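Local coordinates for putative exported protein (Bacteroides fragilis, PDB 4RAA) that is of unknown function but folds as a six-bladed beta-propeller and probably works outside the cytoplasm, at residues Leu39-Gly44 / Ile55-Asn60; Glu48-Leu53 / Val65-Ser69; Glu261-Phe267 / Gly279-Asn284; Lys301-Leu305 / Ser325-Met329; Asp315-Leu321 / Ser353-Arg359. All coordinates share one frame. Numbering follows the deposited sequence.

Contact 1 (Leu39-Gly44 / Ile55-Asn60); sequences LVKNVG and ILDSAN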
# COMPACT_ATOMS: atom_id res chain seq x y z
N LEU A 39 -2.41 -24.57 17.70
CA LEU A 39 -1.80 -24.52 19.05
C LEU A 39 -1.64 -23.04 19.44
O LEU A 39 -1.20 -22.24 18.63
CB LEU A 39 -0.46 -25.26 19.07
CG LEU A 39 -0.56 -26.78 18.91
CD1 LEU A 39 0.76 -27.40 18.49
CD2 LEU A 39 -1.08 -27.46 20.17
N VAL A 40 -2.02 -22.70 20.67
CA VAL A 40 -1.99 -21.34 21.18
C VAL A 40 -1.17 -21.26 22.46
O VAL A 40 -1.46 -21.99 23.40
CB VAL A 40 -3.43 -20.84 21.50
CG1 VAL A 40 -3.42 -19.43 22.10
CG2 VAL A 40 -4.31 -20.88 20.25
N LYS A 41 -0.17 -20.36 22.50
CA LYS A 41 0.66 -20.10 23.69
C LYS A 41 0.06 -18.99 24.55
O LYS A 41 -0.01 -19.10 25.76
CB LYS A 41 2.10 -19.72 23.29
CG LYS A 41 2.97 -19.16 24.42
CD LYS A 41 4.43 -19.05 24.04
CE LYS A 41 5.21 -18.33 25.14
NZ LYS A 41 6.68 -18.42 24.94
N ASN A 42 -0.34 -17.91 23.89
CA ASN A 42 -0.84 -16.70 24.53
C ASN A 42 -2.11 -16.22 23.80
O ASN A 42 -2.20 -16.40 22.59
CB ASN A 42 0.31 -15.69 24.43
CG ASN A 42 -0.02 -14.31 24.97
OD1 ASN A 42 -0.56 -13.47 24.25
ND2 ASN A 42 0.38 -14.05 26.21
N VAL A 43 -3.08 -15.68 24.53
CA VAL A 43 -4.28 -15.08 23.90
C VAL A 43 -4.10 -13.59 24.15
O VAL A 43 -4.62 -13.04 25.12
CB VAL A 43 -5.64 -15.64 24.42
CG1 VAL A 43 -6.83 -14.92 23.78
CG2 VAL A 43 -5.73 -17.13 24.13
N GLY A 44 -3.30 -12.97 23.28
CA GLY A 44 -2.95 -11.56 23.38
C GLY A 44 -4.10 -10.60 23.17
O GLY A 44 -4.30 -9.70 23.99
N ILE A 55 -8.61 -14.46 17.35
CA ILE A 55 -7.62 -14.52 18.44
C ILE A 55 -6.21 -14.37 17.87
O ILE A 55 -5.85 -15.10 16.95
CB ILE A 55 -7.71 -15.86 19.22
CG1 ILE A 55 -9.03 -15.90 20.01
CG2 ILE A 55 -6.52 -16.06 20.17
CD1 ILE A 55 -9.34 -17.22 20.69
N LEU A 56 -5.43 -13.46 18.46
CA LEU A 56 -4.03 -13.24 18.12
C LEU A 56 -3.14 -13.82 19.23
O LEU A 56 -3.31 -13.47 20.39
CB LEU A 56 -3.73 -11.76 17.98
CG LEU A 56 -2.28 -11.30 17.79
CD1 LEU A 56 -1.60 -12.00 16.63
CD2 LEU A 56 -2.28 -9.79 17.58
N ASP A 57 -2.21 -14.68 18.85
CA ASP A 57 -1.24 -15.28 19.75
C ASP A 57 0.02 -14.45 19.56
O ASP A 57 0.91 -14.84 18.82
CB ASP A 57 -1.04 -16.77 19.39
CG ASP A 57 0.04 -17.47 20.21
OD1 ASP A 57 0.63 -16.85 21.12
OD2 ASP A 57 0.31 -18.66 19.94
N SER A 58 0.10 -13.32 20.27
CA SER A 58 1.26 -12.39 20.16
C SER A 58 2.61 -12.94 20.66
O SER A 58 3.65 -12.31 20.45
CB SER A 58 0.93 -11.03 20.79
OG SER A 58 0.39 -11.18 22.09
N ALA A 59 2.59 -14.10 21.32
CA ALA A 59 3.81 -14.79 21.73
C ALA A 59 4.45 -15.48 20.51
O ALA A 59 5.64 -15.30 20.27
CB ALA A 59 3.50 -15.80 22.82
N ASN A 60 3.66 -16.26 19.76
CA ASN A 60 4.10 -16.94 18.52
C ASN A 60 3.73 -16.20 17.21
O ASN A 60 4.14 -16.63 16.13
CB ASN A 60 3.52 -18.36 18.45
CG ASN A 60 4.03 -19.27 19.57
OD1 ASN A 60 5.13 -19.11 20.09
ND2 ASN A 60 3.22 -20.28 19.91

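Contact 2 (Glu48-Leu53 / Val65-Ser69); sequences ELNNCL and VFNKS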
# COMPACT_ATOMS: atom_id res chain seq x y z
N GLU A 48 -14.74 -10.03 18.28
CA GLU A 48 -15.89 -10.74 17.70
C GLU A 48 -15.98 -10.40 16.22
O GLU A 48 -15.59 -9.31 15.81
CB GLU A 48 -17.23 -10.32 18.33
CG GLU A 48 -17.42 -10.58 19.82
CD GLU A 48 -18.87 -10.35 20.28
OE1 GLU A 48 -19.78 -11.06 19.80
OE2 GLU A 48 -19.11 -9.46 21.13
N LEU A 49 -16.51 -11.32 15.42
CA LEU A 49 -16.74 -11.11 13.97
C LEU A 49 -17.72 -12.18 13.49
O LEU A 49 -17.33 -13.34 13.33
CB LEU A 49 -15.43 -11.18 13.18
CG LEU A 49 -15.53 -11.06 11.65
CD1 LEU A 49 -16.16 -9.73 11.25
CD2 LEU A 49 -14.16 -11.24 11.01
N ASN A 50 -18.97 -11.76 13.27
CA ASN A 50 -20.08 -12.67 12.92
C ASN A 50 -20.24 -13.57 14.17
O ASN A 50 -20.29 -13.01 15.28
CB ASN A 50 -19.82 -13.41 11.59
CG ASN A 50 -19.32 -12.49 10.47
OD1 ASN A 50 -18.45 -12.88 9.69
ND2 ASN A 50 -19.82 -11.25 10.43
N ASN A 51 -20.29 -14.90 14.04
CA ASN A 51 -20.30 -15.79 15.21
C ASN A 51 -18.96 -16.52 15.34
O ASN A 51 -18.90 -17.75 15.47
CB ASN A 51 -21.53 -16.74 15.21
CG ASN A 51 -22.79 -16.09 15.78
OD1 ASN A 51 -22.89 -14.87 15.89
ND2 ASN A 51 -23.75 -16.92 16.17
N CYS A 52 -17.89 -15.72 15.31
CA CYS A 52 -16.52 -16.21 15.43
C CYS A 52 -15.69 -15.31 16.35
O CYS A 52 -16.04 -14.15 16.60
CB CYS A 52 -15.84 -16.33 14.06
SG CYS A 52 -16.56 -17.56 12.95
N LEU A 53 -14.58 -15.88 16.83
CA LEU A 53 -13.64 -15.23 17.71
C LEU A 53 -12.29 -15.11 17.01
O LEU A 53 -11.63 -16.13 16.75
CB LEU A 53 -13.45 -16.07 18.98
CG LEU A 53 -14.68 -16.41 19.82
CD1 LEU A 53 -14.24 -17.30 20.97
CD2 LEU A 53 -15.40 -15.16 20.31
N VAL A 65 -8.79 -18.05 13.87
CA VAL A 65 -10.25 -17.88 13.91
C VAL A 65 -10.83 -19.12 14.60
O VAL A 65 -10.59 -20.25 14.18
CB VAL A 65 -10.90 -17.70 12.53
CG1 VAL A 65 -12.40 -17.47 12.67
CG2 VAL A 65 -10.25 -16.53 11.80
N PHE A 66 -11.54 -18.86 15.69
CA PHE A 66 -12.26 -19.86 16.44
C PHE A 66 -13.75 -19.52 16.39
O PHE A 66 -14.14 -18.40 16.06
CB PHE A 66 -11.79 -19.91 17.89
CG PHE A 66 -10.47 -20.60 18.08
CD1 PHE A 66 -9.28 -19.91 17.91
CD2 PHE A 66 -10.42 -21.95 18.44
CE1 PHE A 66 -8.06 -20.54 18.11
CE2 PHE A 66 -9.20 -22.59 18.64
CZ PHE A 66 -8.02 -21.89 18.48
N ASN A 67 -14.55 -20.51 16.74
CA ASN A 67 -16.01 -20.43 16.74
C ASN A 67 -16.48 -20.09 18.16
O ASN A 67 -15.73 -20.27 19.12
CB ASN A 67 -16.51 -21.82 16.31
CG ASN A 67 -17.99 -21.86 15.99
OD1 ASN A 67 -18.74 -20.90 16.17
ND2 ASN A 67 -18.41 -23.02 15.51
N LYS A 68 -17.72 -19.61 18.29
CA LYS A 68 -18.37 -19.33 19.60
C LYS A 68 -18.28 -20.54 20.52
O LYS A 68 -18.04 -20.39 21.71
CB LYS A 68 -19.86 -18.95 19.44
CG LYS A 68 -20.14 -17.61 18.77
CD LYS A 68 -19.83 -16.42 19.67
CE LYS A 68 -20.12 -15.11 18.94
NZ LYS A 68 -19.93 -13.90 19.78
N SER A 69 -18.46 -21.73 19.95
CA SER A 69 -18.37 -23.00 20.66
C SER A 69 -16.94 -23.47 21.00
O SER A 69 -16.79 -24.49 21.69
CB SER A 69 -19.05 -24.08 19.83
OG SER A 69 -18.42 -24.16 18.57

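Contact 3 (Glu261-Phe267 / Gly279-Asn284); sequences ETERDLF and GLYDKN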
# COMPACT_ATOMS: atom_id res chain seq x y z
N GLU A 261 -13.14 -1.67 28.51
CA GLU A 261 -14.46 -1.09 28.75
C GLU A 261 -15.53 -1.81 27.93
O GLU A 261 -15.26 -2.29 26.84
CB GLU A 261 -14.42 0.42 28.42
CG GLU A 261 -15.54 1.22 29.07
CD GLU A 261 -15.52 2.72 28.77
OE1 GLU A 261 -14.47 3.30 28.40
OE2 GLU A 261 -16.58 3.34 28.95
N THR A 262 -16.73 -1.91 28.51
CA THR A 262 -17.93 -2.48 27.85
C THR A 262 -19.07 -1.46 28.06
O THR A 262 -18.81 -0.37 28.56
CB THR A 262 -18.32 -3.88 28.39
OG1 THR A 262 -18.80 -3.78 29.74
CG2 THR A 262 -17.14 -4.85 28.35
N GLU A 263 -20.29 -1.82 27.67
CA GLU A 263 -21.47 -0.95 27.88
C GLU A 263 -21.88 -0.85 29.35
O GLU A 263 -22.36 0.20 29.77
CB GLU A 263 -22.70 -1.44 27.08
CG GLU A 263 -22.54 -1.43 25.56
CD GLU A 263 -22.36 -0.04 24.95
OE1 GLU A 263 -22.70 0.98 25.58
OE2 GLU A 263 -21.87 0.03 23.80
N ARG A 264 -21.67 -1.92 30.11
CA ARG A 264 -22.10 -2.02 31.51
C ARG A 264 -21.02 -1.80 32.58
O ARG A 264 -21.34 -1.32 33.68
CB ARG A 264 -22.79 -3.38 31.76
CG ARG A 264 -21.91 -4.62 31.60
CD ARG A 264 -22.63 -5.88 32.03
NE ARG A 264 -23.69 -6.28 31.10
CZ ARG A 264 -24.52 -7.32 31.27
NH1 ARG A 264 -24.44 -8.11 32.36
NH2 ARG A 264 -25.44 -7.59 30.35
N ASP A 265 -19.77 -2.16 32.28
CA ASP A 265 -18.66 -2.06 33.23
C ASP A 265 -17.33 -1.59 32.64
O ASP A 265 -17.21 -1.35 31.43
CB ASP A 265 -18.50 -3.41 33.95
CG ASP A 265 -18.04 -4.55 33.03
OD1 ASP A 265 -17.47 -4.29 31.95
OD2 ASP A 265 -18.22 -5.73 33.43
N LEU A 266 -16.33 -1.47 33.51
CA LEU A 266 -14.99 -1.03 33.14
C LEU A 266 -13.98 -1.62 34.14
O LEU A 266 -14.05 -1.33 35.33
CB LEU A 266 -14.99 0.51 33.13
CG LEU A 266 -13.77 1.34 32.72
CD1 LEU A 266 -14.22 2.76 32.39
CD2 LEU A 266 -12.68 1.36 33.78
N PHE A 267 -13.08 -2.47 33.63
CA PHE A 267 -12.05 -3.16 34.43
C PHE A 267 -10.71 -2.46 34.21
O PHE A 267 -10.37 -2.11 33.07
CB PHE A 267 -11.89 -4.62 34.00
CG PHE A 267 -12.97 -5.56 34.50
CD1 PHE A 267 -14.27 -5.14 34.81
CD2 PHE A 267 -12.68 -6.92 34.55
CE1 PHE A 267 -15.22 -6.06 35.24
CE2 PHE A 267 -13.64 -7.84 34.96
CZ PHE A 267 -14.91 -7.41 35.31
N GLY A 279 -9.32 -3.23 39.48
CA GLY A 279 -10.40 -2.34 39.87
C GLY A 279 -11.57 -2.56 38.93
O GLY A 279 -11.42 -2.44 37.71
N LEU A 280 -12.73 -2.88 39.50
CA LEU A 280 -13.97 -3.10 38.75
C LEU A 280 -14.83 -1.87 38.98
O LEU A 280 -14.93 -1.43 40.12
CB LEU A 280 -14.69 -4.35 39.30
CG LEU A 280 -13.83 -5.59 39.62
CD1 LEU A 280 -14.62 -6.70 40.28
CD2 LEU A 280 -13.14 -6.11 38.37
N TYR A 281 -15.42 -1.30 37.92
CA TYR A 281 -16.35 -0.17 38.03
C TYR A 281 -17.68 -0.56 37.39
O TYR A 281 -17.70 -0.98 36.23
CB TYR A 281 -15.78 1.08 37.36
CG TYR A 281 -16.75 2.26 37.31
CD1 TYR A 281 -17.17 2.88 38.48
CD2 TYR A 281 -17.24 2.75 36.09
CE1 TYR A 281 -18.06 3.97 38.45
CE2 TYR A 281 -18.13 3.82 36.05
CZ TYR A 281 -18.53 4.42 37.23
OH TYR A 281 -19.41 5.47 37.18
N ASP A 282 -18.78 -0.45 38.16
CA ASP A 282 -20.14 -0.75 37.69
C ASP A 282 -20.76 0.58 37.31
O ASP A 282 -21.11 1.37 38.20
CB ASP A 282 -20.98 -1.46 38.76
CG ASP A 282 -22.41 -1.81 38.29
OD1 ASP A 282 -22.82 -1.45 37.15
OD2 ASP A 282 -23.13 -2.46 39.07
N LYS A 283 -20.91 0.79 36.00
CA LYS A 283 -21.46 2.04 35.47
C LYS A 283 -22.90 2.31 35.88
O LYS A 283 -23.25 3.48 36.04
CB LYS A 283 -21.40 2.06 33.95
CG LYS A 283 -20.01 2.03 33.34
CD LYS A 283 -20.18 2.10 31.83
CE LYS A 283 -18.87 2.12 31.09
NZ LYS A 283 -19.15 2.34 29.65
N ASN A 284 -23.71 1.26 36.04
CA ASN A 284 -25.13 1.41 36.42
C ASN A 284 -25.31 1.94 37.84
O ASN A 284 -26.08 2.90 38.05
CB ASN A 284 -25.91 0.09 36.21
CG ASN A 284 -26.02 -0.32 34.74
OD1 ASN A 284 -26.06 -1.51 34.43
ND2 ASN A 284 -26.07 0.65 33.83

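Contact 4 (Lys301-Leu305 / Ser325-Met329); sequences KVGEL and SLKDM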
# COMPACT_ATOMS: atom_id res chain seq x y z
N LYS A 301 -12.64 -18.76 42.43
CA LYS A 301 -12.28 -20.19 42.35
C LYS A 301 -11.75 -20.58 40.96
O LYS A 301 -12.26 -21.53 40.34
CB LYS A 301 -13.46 -21.09 42.80
CG LYS A 301 -13.87 -20.93 44.25
CD LYS A 301 -14.94 -21.94 44.63
CE LYS A 301 -15.13 -22.07 46.14
NZ LYS A 301 -15.62 -20.81 46.76
N VAL A 302 -10.72 -19.85 40.51
CA VAL A 302 -10.06 -20.06 39.19
C VAL A 302 -8.52 -20.23 39.22
O VAL A 302 -7.87 -20.13 38.18
CB VAL A 302 -10.46 -18.96 38.16
CG1 VAL A 302 -11.98 -18.87 38.04
CG2 VAL A 302 -9.88 -17.60 38.51
N GLY A 303 -7.95 -20.47 40.41
CA GLY A 303 -6.51 -20.77 40.57
C GLY A 303 -5.47 -19.71 40.26
O GLY A 303 -4.85 -19.18 41.19
N GLU A 304 -5.25 -19.46 38.97
CA GLU A 304 -4.30 -18.46 38.43
C GLU A 304 -4.99 -17.56 37.44
O GLU A 304 -5.74 -18.03 36.60
CB GLU A 304 -3.16 -19.08 37.63
CG GLU A 304 -1.92 -19.50 38.39
CD GLU A 304 -0.79 -19.92 37.44
OE1 GLU A 304 -1.03 -20.13 36.22
OE2 GLU A 304 0.35 -20.08 37.92
N LEU A 305 -4.65 -16.27 37.49
CA LEU A 305 -5.18 -15.28 36.56
C LEU A 305 -3.99 -14.36 36.27
O LEU A 305 -3.81 -13.32 36.90
CB LEU A 305 -6.40 -14.60 37.18
CG LEU A 305 -7.45 -14.11 36.17
CD1 LEU A 305 -8.69 -13.66 36.93
CD2 LEU A 305 -6.91 -13.00 35.28
N SER A 325 -1.24 -25.92 34.69
CA SER A 325 -1.05 -25.18 35.95
C SER A 325 -2.25 -25.41 36.89
O SER A 325 -2.06 -25.69 38.08
CB SER A 325 -0.79 -23.68 35.67
OG SER A 325 -0.43 -22.97 36.83
N LEU A 326 -3.46 -25.33 36.32
CA LEU A 326 -4.71 -25.57 37.06
C LEU A 326 -4.95 -27.05 37.39
O LEU A 326 -5.49 -27.35 38.47
CB LEU A 326 -5.92 -25.06 36.28
CG LEU A 326 -6.11 -23.58 35.94
CD1 LEU A 326 -7.56 -23.36 35.53
CD2 LEU A 326 -5.76 -22.66 37.10
N LYS A 327 -4.61 -27.96 36.47
CA LYS A 327 -4.78 -29.40 36.73
C LYS A 327 -3.94 -29.88 37.92
O LYS A 327 -4.40 -30.72 38.70
CB LYS A 327 -4.51 -30.24 35.48
CG LYS A 327 -5.56 -30.04 34.39
CD LYS A 327 -5.68 -31.25 33.47
CE LYS A 327 -6.44 -32.38 34.14
NZ LYS A 327 -6.72 -33.45 33.15
N ASP A 328 -2.73 -29.33 38.06
CA ASP A 328 -1.88 -29.61 39.23
C ASP A 328 -2.51 -29.04 40.51
O ASP A 328 -2.44 -29.66 41.56
CB ASP A 328 -0.46 -29.04 39.05
CG ASP A 328 0.30 -29.66 37.88
OD1 ASP A 328 0.05 -30.83 37.51
OD2 ASP A 328 1.17 -28.96 37.32
N MSE A 329 -3.13 -27.85 40.41
CA MSE A 329 -3.87 -27.23 41.54
C MSE A 329 -5.02 -28.15 41.93
O MSE A 329 -5.17 -28.49 43.12
CB MSE A 329 -4.32 -25.79 41.23
CG MSE A 329 -3.14 -24.82 41.18
SE MSE A 329 -3.75 -23.02 40.66
CE MSE A 329 -3.86 -22.38 42.51

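Contact 5 (Asp315-Leu321 / Ser353-Arg359); sequences DYHVAPL and SILLFVR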
# COMPACT_ATOMS: atom_id res chain seq x y z
N ASP A 315 -19.91 -8.08 25.85
CA ASP A 315 -19.60 -7.38 27.10
C ASP A 315 -18.91 -8.23 28.21
O ASP A 315 -18.89 -7.81 29.37
CB ASP A 315 -20.85 -6.63 27.62
CG ASP A 315 -21.36 -5.54 26.65
OD1 ASP A 315 -20.64 -5.09 25.74
OD2 ASP A 315 -22.52 -5.09 26.85
N TYR A 316 -18.33 -9.39 27.86
CA TYR A 316 -17.58 -10.24 28.81
C TYR A 316 -16.08 -10.00 28.63
O TYR A 316 -15.59 -9.99 27.51
CB TYR A 316 -17.84 -11.76 28.63
CG TYR A 316 -19.15 -12.31 29.17
CD1 TYR A 316 -19.24 -12.77 30.50
CD2 TYR A 316 -20.28 -12.42 28.36
CE1 TYR A 316 -20.43 -13.30 31.00
CE2 TYR A 316 -21.48 -12.94 28.85
CZ TYR A 316 -21.55 -13.38 30.17
OH TYR A 316 -22.73 -13.89 30.64
N HIS A 317 -15.37 -9.83 29.75
CA HIS A 317 -13.91 -9.67 29.77
C HIS A 317 -13.32 -11.07 29.64
O HIS A 317 -13.88 -12.00 30.23
CB HIS A 317 -13.45 -8.99 31.06
CG HIS A 317 -13.96 -7.60 31.21
ND1 HIS A 317 -13.15 -6.50 31.10
CD2 HIS A 317 -15.21 -7.13 31.40
CE1 HIS A 317 -13.87 -5.40 31.24
NE2 HIS A 317 -15.13 -5.76 31.42
N VAL A 318 -12.22 -11.21 28.89
CA VAL A 318 -11.60 -12.50 28.61
C VAL A 318 -10.28 -12.64 29.36
O VAL A 318 -9.49 -11.70 29.39
CB VAL A 318 -11.33 -12.68 27.09
CG1 VAL A 318 -10.69 -14.05 26.79
CG2 VAL A 318 -12.62 -12.50 26.30
N ALA A 319 -10.05 -13.82 29.94
CA ALA A 319 -8.80 -14.13 30.65
C ALA A 319 -8.44 -15.60 30.40
O ALA A 319 -9.14 -16.47 30.89
CB ALA A 319 -8.96 -13.87 32.13
N PRO A 320 -7.36 -15.88 29.63
CA PRO A 320 -7.00 -17.27 29.37
C PRO A 320 -6.34 -17.90 30.59
O PRO A 320 -5.54 -17.23 31.26
CB PRO A 320 -6.03 -17.17 28.20
CG PRO A 320 -5.36 -15.88 28.42
CD PRO A 320 -6.39 -14.96 29.01
N LEU A 321 -6.69 -19.15 30.87
CA LEU A 321 -6.22 -19.91 32.02
C LEU A 321 -5.41 -21.12 31.53
O LEU A 321 -5.85 -21.83 30.63
CB LEU A 321 -7.42 -20.38 32.83
CG LEU A 321 -8.44 -19.31 33.27
CD1 LEU A 321 -9.68 -19.97 33.85
CD2 LEU A 321 -7.86 -18.34 34.28
N SER A 353 -5.55 -22.92 26.25
CA SER A 353 -6.18 -22.19 27.36
C SER A 353 -7.71 -22.32 27.42
O SER A 353 -8.39 -22.34 26.38
CB SER A 353 -5.82 -20.70 27.29
OG SER A 353 -4.43 -20.49 27.39
N ILE A 354 -8.22 -22.47 28.65
CA ILE A 354 -9.66 -22.39 28.91
C ILE A 354 -9.90 -20.90 29.18
O ILE A 354 -9.31 -20.34 30.11
CB ILE A 354 -10.11 -23.22 30.14
CG1 ILE A 354 -9.84 -24.72 29.89
CG2 ILE A 354 -11.60 -22.95 30.44
CD1 ILE A 354 -10.18 -25.64 31.04
N LEU A 355 -10.75 -20.28 28.36
CA LEU A 355 -11.07 -18.85 28.53
C LEU A 355 -12.11 -18.64 29.62
O LEU A 355 -13.07 -19.40 29.73
CB LEU A 355 -11.60 -18.23 27.23
CG LEU A 355 -10.73 -18.36 25.99
CD1 LEU A 355 -11.38 -17.63 24.83
CD2 LEU A 355 -9.31 -17.84 26.24
N LEU A 356 -11.87 -17.61 30.42
CA LEU A 356 -12.78 -17.14 31.45
C LEU A 356 -13.46 -15.91 30.86
O LEU A 356 -12.79 -14.95 30.49
CB LEU A 356 -12.02 -16.73 32.73
CG LEU A 356 -12.73 -15.85 33.77
CD1 LEU A 356 -14.08 -16.41 34.20
CD2 LEU A 356 -11.82 -15.66 34.97
N PHE A 357 -14.79 -15.98 30.77
CA PHE A 357 -15.62 -14.86 30.37
C PHE A 357 -16.24 -14.36 31.67
O PHE A 357 -16.93 -15.13 32.36
CB PHE A 357 -16.68 -15.29 29.37
CG PHE A 357 -16.12 -15.62 28.02
CD1 PHE A 357 -15.63 -16.89 27.75
CD2 PHE A 357 -16.06 -14.66 27.01
CE1 PHE A 357 -15.10 -17.20 26.51
CE2 PHE A 357 -15.54 -14.98 25.76
CZ PHE A 357 -15.06 -16.24 25.51
N VAL A 358 -15.98 -13.09 32.01
CA VAL A 358 -16.46 -12.47 33.26
C VAL A 358 -16.89 -11.02 33.07
O VAL A 358 -16.28 -10.29 32.31
CB VAL A 358 -15.36 -12.57 34.37
CG1 VAL A 358 -14.05 -11.90 33.95
CG2 VAL A 358 -15.84 -12.01 35.70
N ARG A 359 -17.95 -10.62 33.77
CA ARG A 359 -18.45 -9.24 33.74
C ARG A 359 -19.28 -8.94 34.98
O ARG A 359 -19.59 -9.85 35.76
CB ARG A 359 -19.30 -8.98 32.48
CG ARG A 359 -20.55 -9.84 32.36
CD ARG A 359 -21.32 -9.60 31.06
NE ARG A 359 -22.54 -10.41 31.01
CZ ARG A 359 -23.45 -10.40 30.03
NH1 ARG A 359 -23.31 -9.62 28.95
NH2 ARG A 359 -24.52 -11.19 30.12

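Contact 1 (Leu39-Gly44 / Ile55-Asn60)
Asp57 organises this contact through its side-chain conformation. With chi1 at 176° (t) and chi2 at 3°, its carboxylate reaches the backbone of the 39-44 loop: Lys41 N donates to Asp57 OD2 at 3.1 Å (N-H...O angle 176°), and Asn42 N donates to Asp57 OD1, also at 3.1 Å. Asp57 OD1 further accepts weak hydrogen bonds from Ala59 N and Asn60 N (both 3.4 Å), so one acid ties the loop to the turn after its own strand. Lys41 is all-trans, and this extended chain lies along the turn, with Lys41 CD 3.6 Å from Ala59 CB. Asn42, also t, meets Ser58 in its p rotamer through a weak hydrogen bond from Ser58 OG to Asn42 OD1 (3.3 Å). Gly44 N donates to Leu56 O at 2.9 Å; a CB on Gly44 would clash with Ser58 OG. Val43 CG1 packs on Ile55 CG2 at 3.8 Å. The loop leads into strand 45-49, next to strand 52-57 in a propeller blade, where Leu56 touches strand 85-94 and Ile55 strand 62-67.

Contact 2 (Glu48-Leu53 / Val65-Ser69)
Two backbone hydrogen bonds with near-ideal geometry anchor this contact: Leu53 N to Phe66 O at 2.7 Å (177°) and Phe66 N to Leu53 O at 2.9 Å (176°). They define Leu53-Phe66 as an antiparallel hydrogen-bonded pair of the hairpin formed by strands 52-57 and 62-67. The adjoining Cys52-Asn67 pair is non-hydrogen-bonded, with CA atoms 4.5 Å apart. A salt bridge joins Lys68 NZ to Glu48 OE1 at 2.8 Å, although its hydrogen-bond geometry is weak; the other carboxylate oxygen, Glu48 OE2, accepts from the backbone N of Asp314. To make the bridge, Lys68 crosses the 49-52 turn, bringing its CG within 3.5 Å of Asn51 O and its CE within 4.2 Å of Asn50 O. Packing adds to this: Cys52 CB lies 3.9 Å from Val65 CG1, while Leu53 CB and Phe66 CB sit 4.3 Å apart on the opposite face, where Leu53 CD1 also approaches Asn67 O at 3.8 Å. The register is therefore set by main-chain bonds, whereas the charged pair ties Glu48 of strand 45-49 to Lys68, just after strand 62-67, across the intervening strand 52-57, and Glu48 thereby bridges Lys68 and the backbone N of Asp314.

Contact 3 (Glu261-Phe267 / Gly279-Asn284)
Backbone hydrogen bonds fix the register: Leu266 N donates to Tyr281 O at 3.1 Å and Tyr281 N to Leu266 O at 2.9 Å, between strand segments whose directions differ by 169°. Beyond them, Lys283 N donates to Arg264 O at 3.2 Å. The charged interactions centre on Lys283, whose NZ forms a salt bridge with Glu261 OE2 (2.8 Å) and donates to Thr262 O (2.9 Å); Glu261 OE1 and OE2 also hydrogen-bond Tyr190 and His218 respectively. Within segments, Thr262 OG1 donates to Asp265 OD1 at 2.6 Å, and Asn284 N to Asp282 OD1 at 3.1 Å closes an Asx turn. Among apolar contacts, Leu280 CD2 makes a CH-pi contact 3.6 Å from the Phe267 ring centroid, 4° off its normal, while Leu266 CB and Tyr281 CB meet at 4.3 Å on the other face. Strands 265-272 and 275-282 form the central hairpin of a four-stranded antiparallel sheet, 254-261, 265-272, 275-282 and 287-292, the up-and-down meander characteristic of a beta-propeller blade.

Contact 4 (Lys301-Leu305 / Ser325-Met329)
Ser325 opens the helical side of the contact: its OG, carried by a t rotamer, donates a weak hydrogen bond to Glu304 OE1 at 3.0 Å. Leu326 follows, with CD2 turned into the bend of the 301-305 loop, 3.5 Å from Val302 O, 3.7 Å from Glu304 N and 4.0 Å from Gly303 CA. One helical turn beyond Ser325 comes Met329, modelled as selenomethionine, whose SE lies 3.6 Å from Gly303 CA and 4.2 Å from Glu304 N. Gly303 faces both side chains, its CA 6.2 Å from that of Leu326. A CB there would clash with Leu326 CD2 (2.7 Å) and Met329 SE (2.8 Å), and its phi of 67° is likewise easiest without a side chain. The helix belongs to the helical connection between strands 316-321 and 354-360 of one propeller sheet, and packs on the loop between helix 293-299 and strand 312-313. With a weak hydrogen bond on its polar side, the contact rests mainly on Leu326 CD2 and Met329 SE packed against the backbone of Val302-Glu304.

Contact 5 (Asp315-Leu321 / Ser353-Arg359)
Asp315 O lies 3.3 Å from Arg359 CB. Tyr316 then carries the guanidinium of Arg359 flat on its ring, centres 4.0 Å apart and planes at 19°, and Arg359 CD sits 3.7 Å from the ring centroid, 5° off the normal, as a CH-pi contact. The same guanidinium has its salt-bridge partner in Glu26. His317 pairs with Val358: His317 N to Val358 O is 2.8 Å and Val358 N to His317 O 3.0 Å, while its NE2 hydrogen-bonds Asp265 OD1 and its ring stacks on Phe267 of the neighbouring sheet. Val318 packs through CG2 on Phe357 CE2 (3.9 Å) and through CG1 on Leu355 CD2 (4.1 Å). Here strand 354-360, close to the C-terminus, lies between strand 316-321 and strand 25-31, so this sheet joins an early strand to the last one, consistent with the Velcro-type closure of beta-propellers. Ala319 forms the next hydrogen-bonded pair, with Ala319 N to Leu356 O and Leu356 N to Ala319 O both at 3.0 Å. Pro320, which lacks an amide hydrogen, fits a non-hydrogen-bonded position opposite Leu355, so no bond is lost, and its CB packs 3.9 Å from Leu355 CD2. At Leu321 the pairing ends with Leu321 N to Ile354 O at 3.0 Å and Ile354 N to Leu321 O at 3.2 Å, while Leu321 CD1 reaches Leu356 CB at 4.2 Å.

In the fold
Contact 5 is the hub of the set, touching three of the other four. Toward contact 3, whose centre is about 15 Å away, His317 NE2 lies 2.8 Å from Asp265 OD1, a probable hydrogen bond between two adjacent sheets. Toward contact 4, Leu326 CD1 packs on Leu321 CB at 4.0 Å, placing the helix and loop against the end of strand 316-321. Toward contact 1, Val43 CB meets Pro320 CG at 4.0 Å. Contacts 1 and 2 share strand 52-57 and meet where Ile55 CD1 lies 3.9 Å from Phe66 CD1. Contacts 1 and 3 lie on opposite sides of the chain's centre, their centres about 26 Å apart.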